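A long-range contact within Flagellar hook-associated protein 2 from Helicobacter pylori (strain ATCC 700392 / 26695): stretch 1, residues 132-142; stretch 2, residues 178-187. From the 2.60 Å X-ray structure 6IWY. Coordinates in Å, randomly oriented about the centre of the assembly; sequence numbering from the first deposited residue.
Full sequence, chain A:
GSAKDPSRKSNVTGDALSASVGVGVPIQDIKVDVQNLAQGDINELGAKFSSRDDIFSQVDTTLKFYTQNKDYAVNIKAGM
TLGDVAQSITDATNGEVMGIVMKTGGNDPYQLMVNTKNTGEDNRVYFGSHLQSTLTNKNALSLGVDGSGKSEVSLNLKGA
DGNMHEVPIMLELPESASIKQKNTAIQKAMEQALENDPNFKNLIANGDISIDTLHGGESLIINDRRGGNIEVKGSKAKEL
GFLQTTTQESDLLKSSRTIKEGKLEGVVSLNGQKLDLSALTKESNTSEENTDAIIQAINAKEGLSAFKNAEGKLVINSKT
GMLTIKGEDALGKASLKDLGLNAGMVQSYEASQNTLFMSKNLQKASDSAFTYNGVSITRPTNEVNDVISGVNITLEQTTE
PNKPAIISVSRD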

# COMPACT_ATOMS: atom_id res chain seq x y z
N GLN A 132 10.58 -2.97 0.22
CA GLN A 132 11.18 -2.93 -1.11
C GLN A 132 12.68 -3.14 -1.04
O GLN A 132 13.36 -2.55 -0.19
CB GLN A 132 10.92 -1.58 -1.78
CG GLN A 132 11.03 -1.66 -3.27
CD GLN A 132 11.15 -0.30 -3.91
OE1 GLN A 132 10.15 0.28 -4.35
NE2 GLN A 132 12.39 0.24 -3.94
N SER A 133 13.19 -3.93 -1.97
CA SER A 133 14.59 -4.26 -2.01
C SER A 133 15.20 -3.77 -3.29
O SER A 133 14.49 -3.54 -4.27
CB SER A 133 14.78 -5.76 -1.96
OG SER A 133 14.74 -6.31 -3.26
N THR A 134 16.53 -3.66 -3.25
CA THR A 134 17.36 -3.28 -4.38
C THR A 134 18.64 -4.13 -4.34
O THR A 134 19.54 -3.86 -3.55
CB THR A 134 17.68 -1.78 -4.27
OG1 THR A 134 16.44 -1.07 -4.12
CG2 THR A 134 18.47 -1.22 -5.50
N LEU A 135 18.67 -5.20 -5.15
CA LEU A 135 19.90 -5.97 -5.40
C LEU A 135 20.85 -5.18 -6.29
O LEU A 135 20.49 -4.78 -7.40
CB LEU A 135 19.61 -7.29 -6.12
CG LEU A 135 19.18 -8.55 -5.38
CD1 LEU A 135 19.23 -9.76 -6.35
CD2 LEU A 135 20.03 -8.82 -4.13
N THR A 136 22.08 -5.01 -5.81
CA THR A 136 23.15 -4.41 -6.58
C THR A 136 24.29 -5.39 -6.87
O THR A 136 25.29 -4.98 -7.46
CB THR A 136 23.70 -3.12 -5.90
OG1 THR A 136 23.75 -3.28 -4.47
CG2 THR A 136 22.84 -1.90 -6.24
N ASN A 137 24.18 -6.65 -6.47
CA ASN A 137 25.14 -7.65 -6.97
C ASN A 137 24.60 -9.05 -7.24
O ASN A 137 23.50 -9.39 -6.82
CB ASN A 137 26.43 -7.70 -6.12
CG ASN A 137 26.20 -8.12 -4.68
OD1 ASN A 137 25.39 -9.01 -4.38
ND2 ASN A 137 26.97 -7.50 -3.78
N LYS A 138 25.39 -9.82 -7.97
CA LYS A 138 25.00 -11.14 -8.47
C LYS A 138 25.73 -12.25 -7.72
O LYS A 138 25.73 -13.41 -8.16
CB LYS A 138 25.30 -11.24 -9.96
N ASN A 139 26.33 -11.90 -6.59
CA ASN A 139 27.06 -12.87 -5.79
C ASN A 139 26.19 -14.04 -5.33
O ASN A 139 24.96 -13.93 -5.24
CB ASN A 139 27.68 -12.19 -4.56
CG ASN A 139 28.67 -11.11 -4.93
OD1 ASN A 139 28.74 -10.07 -4.28
ND2 ASN A 139 29.42 -11.34 -6.01
N ALA A 140 26.86 -15.15 -5.05
CA ALA A 140 26.21 -16.35 -4.53
C ALA A 140 25.75 -16.05 -3.13
O ALA A 140 26.42 -15.32 -2.39
CB ALA A 140 27.20 -17.54 -4.50
N LEU A 141 24.59 -16.60 -2.78
CA LEU A 141 24.20 -16.64 -1.38
C LEU A 141 23.62 -18.00 -0.95
O LEU A 141 22.92 -18.70 -1.70
CB LEU A 141 23.24 -15.48 -1.01
CG LEU A 141 22.06 -15.07 -1.89
CD1 LEU A 141 21.24 -16.26 -2.32
CD2 LEU A 141 21.19 -14.04 -1.14
N SER A 142 24.01 -18.40 0.25
CA SER A 142 23.38 -19.51 0.92
C SER A 142 22.52 -18.92 2.04
O SER A 142 23.03 -18.22 2.91
CB SER A 142 24.43 -20.51 1.46
OG SER A 142 23.82 -21.81 1.56
N SER A 178 22.74 -13.06 -13.80
CA SER A 178 22.30 -11.68 -13.83
C SER A 178 21.59 -11.37 -12.53
O SER A 178 21.20 -12.28 -11.79
CB SER A 178 21.39 -11.43 -15.04
OG SER A 178 20.05 -11.85 -14.82
N ILE A 179 21.42 -10.09 -12.24
CA ILE A 179 20.67 -9.66 -11.07
C ILE A 179 19.23 -10.12 -11.19
O ILE A 179 18.61 -10.43 -10.17
CB ILE A 179 20.75 -8.14 -10.88
CG1 ILE A 179 22.15 -7.74 -10.44
CG2 ILE A 179 19.79 -7.66 -9.85
CD1 ILE A 179 22.55 -6.34 -10.87
N LYS A 180 18.71 -10.19 -12.41
CA LYS A 180 17.30 -10.58 -12.63
C LYS A 180 17.01 -12.03 -12.20
O LYS A 180 16.06 -12.28 -11.45
CB LYS A 180 16.89 -10.35 -14.09
CG LYS A 180 15.38 -10.32 -14.32
CD LYS A 180 15.04 -9.83 -15.72
N GLN A 181 17.83 -12.98 -12.65
CA GLN A 181 17.68 -14.39 -12.23
C GLN A 181 17.85 -14.63 -10.73
O GLN A 181 17.18 -15.50 -10.16
CB GLN A 181 18.60 -15.31 -13.03
CG GLN A 181 18.02 -15.70 -14.39
CD GLN A 181 19.06 -15.72 -15.48
OE1 GLN A 181 20.13 -16.28 -15.31
NE2 GLN A 181 18.75 -15.09 -16.61
N LYS A 182 18.73 -13.86 -10.09
CA LYS A 182 18.88 -13.87 -8.63
C LYS A 182 17.57 -13.50 -7.96
O LYS A 182 17.09 -14.22 -7.08
CB LYS A 182 19.97 -12.88 -8.17
CG LYS A 182 20.44 -13.06 -6.72
CD LYS A 182 21.90 -12.53 -6.53
CE LYS A 182 22.27 -12.33 -5.06
NZ LYS A 182 23.51 -11.55 -4.87
N ASN A 183 16.99 -12.38 -8.37
CA ASN A 183 15.79 -11.91 -7.71
C ASN A 183 14.64 -12.86 -7.94
O ASN A 183 13.92 -13.19 -7.02
CB ASN A 183 15.41 -10.49 -8.13
CG ASN A 183 15.73 -9.46 -7.06
OD1 ASN A 183 15.74 -9.74 -5.86
ND2 ASN A 183 15.98 -8.24 -7.50
N THR A 184 14.48 -13.32 -9.18
CA THR A 184 13.45 -14.29 -9.44
C THR A 184 13.63 -15.45 -8.45
O THR A 184 12.68 -15.88 -7.80
CB THR A 184 13.48 -14.75 -10.90
OG1 THR A 184 13.36 -13.62 -11.76
CG2 THR A 184 12.32 -15.72 -11.19
N ALA A 185 14.86 -15.92 -8.29
CA ALA A 185 15.11 -17.04 -7.38
C ALA A 185 14.62 -16.73 -5.97
O ALA A 185 13.93 -17.53 -5.35
CB ALA A 185 16.57 -17.38 -7.36
N ILE A 186 14.96 -15.55 -5.48
CA ILE A 186 14.52 -15.13 -4.15
C ILE A 186 13.01 -15.10 -4.10
O ILE A 186 12.39 -15.67 -3.17
CB ILE A 186 15.04 -13.78 -3.81
CG1 ILE A 186 16.55 -13.85 -3.60
CG2 ILE A 186 14.36 -13.27 -2.58
CD1 ILE A 186 17.23 -12.54 -3.78
N GLN A 187 12.42 -14.44 -5.10
CA GLN A 187 10.97 -14.40 -5.24
C GLN A 187 10.35 -15.80 -5.13
O GLN A 187 9.39 -16.00 -4.40
CB GLN A 187 10.59 -13.79 -6.57
CG GLN A 187 9.10 -13.67 -6.80
CD GLN A 187 8.78 -13.14 -8.19
OE1 GLN A 187 9.27 -13.67 -9.20
NE2 GLN A 187 7.98 -12.09 -8.26

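The most unusual feature of this contact is a lysine that reaches out of a helix, lies buried, and spends its charge on the backbone of a loop rather than on an acid. Lys182 extends with all four chi angles in the t range, and its ammonium donates two hydrogen bonds, one from NZ to Asn137 O at 2.9 Å and one from NZ to Asn139 O at 2.8 Å. No carboxylate takes part, since neither stretch contains an aspartate or glutamate. The example illustrates a general principle: a loop without regular secondary structure can be fastened by a cationic side chain that gathers main-chain carbonyl oxygens.

The arrangement depends on the path of the loop. Asn137 and Asn139 both have CA-to-CB bonds directed away from the helix, and their main-chain oxygens meet the lysine. The intervening Lys138 points sideways, and its side chain is modelled only as far as CB; its backbone nevertheless lies close to the ammonium, with Lys138 C 3.7 Å from Lys182 NZ. The Asn137 side chain, in the p rotamer, bends back so that its OD1 comes within 3.2 Å of Lys182 NZ, adding another electronegative atom to the surroundings of the charge.

A long aliphatic stem is what allows lysine to serve here. Before the ammonium reaches the carbonyls, its methylenes run past two leucines. Leu135 CD1 packs 3.5 Å from Lys182 CG, and Leu141 CG lies 4.2 Å from Lys182 CE. The same residue thus offers a greasy surface along its length and a polar group at its tip, and it has the largest area covered across the contact, 117 Å² of residue surface.

Leu135 is its counterpart, with 108 Å² covered. Buried and pointed toward the helix, it touches Ile179, Lys182, Asn183 and Ile186, a spacing that the helical pitch brings to one side. Leu135 CB meets Ile179 CG2 at 3.8 Å, while Leu135 CD1 approaches Ile186 CD1 at 4.3 Å. Branched aliphatic side chains suit these positions because they fill space without demanding polar partners. Asn183 is also polar: its OD1 lies 3.5 Å from Leu135 CD1, and its ND2 is hydrogen-bonded elsewhere in the structure.

The helix is capped at its start. Ser178, at the N-cap, accepts weak hydrogen bonds at OG from Lys180 N (3.2 Å) and Gln181 N (3.3 Å), occupying amides that have no preceding helical carbonyl. Just beyond this cap, the closest pair of CA atoms across the contact is Ile179 CA and Lys138 CA, 5.3 Å apart. One turn further on, Lys182 begins its reach. Altogether 501 Å² is buried, counting both sides, and the contact joins residues at least 41 positions apart in sequence through one apolar patch and one well-placed ammonium.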